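Local coordinates for thiamine phosphate pyrophosphorylase (Bacteroides thetaiotaomicron VPI-5482, PDB 3CEU), which probably catalyses thiamine phosphate formation by joining a pyrimidine diphosphate to a thiazole phosphate, a step in thiamine diphosphate biosynthesis, at residues A[111-116]-A[164-169]. Residues are numbered along the deposited sequence; the frame is centred on the assembly and turned at random.
Sequences VFMSPI and FGFGGA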
loop_
_atom_site.group_PDB
_atom_site.type_symbol
_atom_site.label_atom_id
_atom_site.label_comp_id
_atom_site.label_asym_id
_atom_site.label_seq_id
_atom_site.Cartn_x
_atom_site.Cartn_y
_atom_site.Cartn_z
ATOM N N VAL A 111 -5.304 -2.334 -8.665
ATOM C CA VAL A 111 -6.330 -2.276 -7.643
ATOM C C VAL A 111 -5.935 -3.146 -6.464
ATOM O O VAL A 111 -5.107 -4.052 -6.591
ATOM C CB VAL A 111 -7.695 -2.782 -8.171
ATOM C CG1 VAL A 111 -8.091 -2.026 -9.435
ATOM C CG2 VAL A 111 -7.633 -4.272 -8.434
ATOM N N PHE A 112 -6.535 -2.854 -5.316
ATOM C CA PHE A 112 -6.312 -3.620 -4.095
ATOM C C PHE A 112 -7.391 -4.693 -4.073
ATOM O O PHE A 112 -8.442 -4.530 -4.688
ATOM C CB PHE A 112 -6.492 -2.729 -2.854
ATOM C CG PHE A 112 -5.304 -1.865 -2.537
ATOM C CD1 PHE A 112 -4.223 -1.795 -3.409
ATOM C CD2 PHE A 112 -5.255 -1.132 -1.356
ATOM C CE1 PHE A 112 -3.116 -1.013 -3.115
ATOM C CE2 PHE A 112 -4.148 -0.347 -1.056
ATOM C CZ PHE A 112 -3.075 -0.292 -1.943
HETATM N N MSE A 113 -7.138 -5.794 -3.381
HETATM C CA MSE A 113 -8.146 -6.832 -3.265
HETATM C C MSE A 113 -8.170 -7.243 -1.800
HETATM O O MSE A 113 -7.134 -7.612 -1.234
HETATM C CB MSE A 113 -7.816 -8.037 -4.143
HETATM C CG MSE A 113 -9.001 -8.964 -4.356
HETATM SE SE MSE A 113 -8.540 -10.684 -5.114
HETATM C CE MSE A 113 -9.708 -11.806 -4.046
ATOM N N SER A 114 -9.348 -7.173 -1.186
ATOM C CA SER A 114 -9.492 -7.510 0.228
ATOM C C SER A 114 -10.934 -7.854 0.572
ATOM O O SER A 114 -11.845 -7.570 -0.208
ATOM C CB SER A 114 -9.065 -6.319 1.068
ATOM O OG SER A 114 -9.906 -5.221 0.797
ATOM N N PRO A 115 -11.162 -8.481 1.743
ATOM C CA PRO A 115 -10.167 -8.895 2.748
ATOM C C PRO A 115 -9.624 -10.295 2.441
ATOM O O PRO A 115 -10.366 -11.276 2.508
ATOM C CB PRO A 115 -10.958 -8.883 4.065
ATOM C CG PRO A 115 -12.171 -8.024 3.772
ATOM C CD PRO A 115 -12.502 -8.408 2.349
ATOM N N ILE A 116 -8.337 -10.387 2.112
ATOM C CA ILE A 116 -7.728 -11.676 1.795
ATOM C C ILE A 116 -7.645 -12.564 3.032
ATOM O O ILE A 116 -7.729 -13.789 2.928
ATOM C CB ILE A 116 -6.302 -11.511 1.218
ATOM C CG1 ILE A 116 -6.334 -10.629 -0.035
ATOM C CG2 ILE A 116 -5.716 -12.878 0.897
ATOM C CD1 ILE A 116 -7.182 -11.168 -1.177
ATOM N N PHE A 164 -0.180 -16.977 -5.143
ATOM C CA PHE A 164 -1.464 -16.774 -5.804
ATOM C C PHE A 164 -1.328 -15.955 -7.089
ATOM O O PHE A 164 -2.298 -15.791 -7.828
ATOM C CB PHE A 164 -2.436 -16.076 -4.853
ATOM C CG PHE A 164 -3.041 -16.985 -3.816
ATOM C CD1 PHE A 164 -2.815 -16.767 -2.464
ATOM C CD2 PHE A 164 -3.870 -18.036 -4.191
ATOM C CE1 PHE A 164 -3.407 -17.575 -1.496
ATOM C CE2 PHE A 164 -4.470 -18.854 -3.229
ATOM C CZ PHE A 164 -4.238 -18.621 -1.880
ATOM N N GLY A 165 -0.132 -15.431 -7.345
ATOM C CA GLY A 165 0.081 -14.651 -8.551
ATOM C C GLY A 165 -0.121 -13.153 -8.388
ATOM O O GLY A 165 -0.056 -12.408 -9.370
ATOM N N PHE A 166 -0.377 -12.716 -7.155
ATOM C CA PHE A 166 -0.577 -11.299 -6.854
ATOM C C PHE A 166 0.629 -10.469 -7.281
ATOM O O PHE A 166 1.777 -10.861 -7.065
ATOM C CB PHE A 166 -0.826 -11.098 -5.350
ATOM C CG PHE A 166 -2.242 -11.388 -4.918
ATOM C CD1 PHE A 166 -3.295 -10.582 -5.353
ATOM C CD2 PHE A 166 -2.530 -12.477 -4.096
ATOM C CE1 PHE A 166 -4.610 -10.855 -4.982
ATOM C CE2 PHE A 166 -3.844 -12.756 -3.721
ATOM C CZ PHE A 166 -4.887 -11.937 -4.170
ATOM N N GLY A 167 0.371 -9.318 -7.888
ATOM C CA GLY A 167 1.462 -8.456 -8.312
ATOM C C GLY A 167 2.038 -7.665 -7.148
ATOM O O GLY A 167 2.932 -6.841 -7.330
ATOM N N GLY A 168 1.522 -7.909 -5.945
ATOM C CA GLY A 168 2.023 -7.200 -4.784
ATOM C C GLY A 168 1.251 -7.473 -3.509
ATOM O O GLY A 168 0.172 -8.063 -3.520
ATOM N N ALA A 169 1.814 -7.048 -2.389
ATOM C CA ALA A 169 1.151 -7.247 -1.112
ATOM C C ALA A 169 1.126 -5.913 -0.397
ATOM O O ALA A 169 2.091 -5.150 -0.453
ATOM C CB ALA A 169 1.894 -8.298 -0.283
#
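M113 and F166 meet in a Met-aromatic contact, the selenium of the selenomethionine lying beside the phenyl ring. SE sits 5.1 Å from the centroid of the F166 ring and close to the ring plane, so the approach is to the edge and not over a face. The nearest ring atom is CE1 of F166, 3.9 Å from SE of M113, with CZ almost as close. Torsions set up this meeting, in which the side chains cross at about a right angle: CG of M113 is anti to the backbone N (chi1 -164°) and chi2 is extended too, carrying SE well out from strand 110-113 before the chain bends at chi3.

The second contact is purely aliphatic on aromatic. CD1 of I116 reaches CZ of F166 at 3.8 Å, coming obliquely from the opposite direction to the phenylalanine side chain. The far end of one ring therefore touches both the strand and the loop that follows it, beyond the cis peptide bond before P115.

In the TIM-barrel fold, strand 147-150 lies between strands 110-113 and 168-171, and the contact passes across it, joining the end of strand 110-113 and the loop after it to the loop that leads into strand 168-171. F166 also packs on A149 of the intervening strand and on I143. M113 rests on V147 and on L134 of helix 131-139. F166 follows the Schellman motif closing helix 158-163, with G165 at positive phi.

No polar group takes part between the two segments; the touch is small and rests mainly on dispersion, perhaps with a slight electrostatic gain where the selenium meets the ring-edge hydrogens.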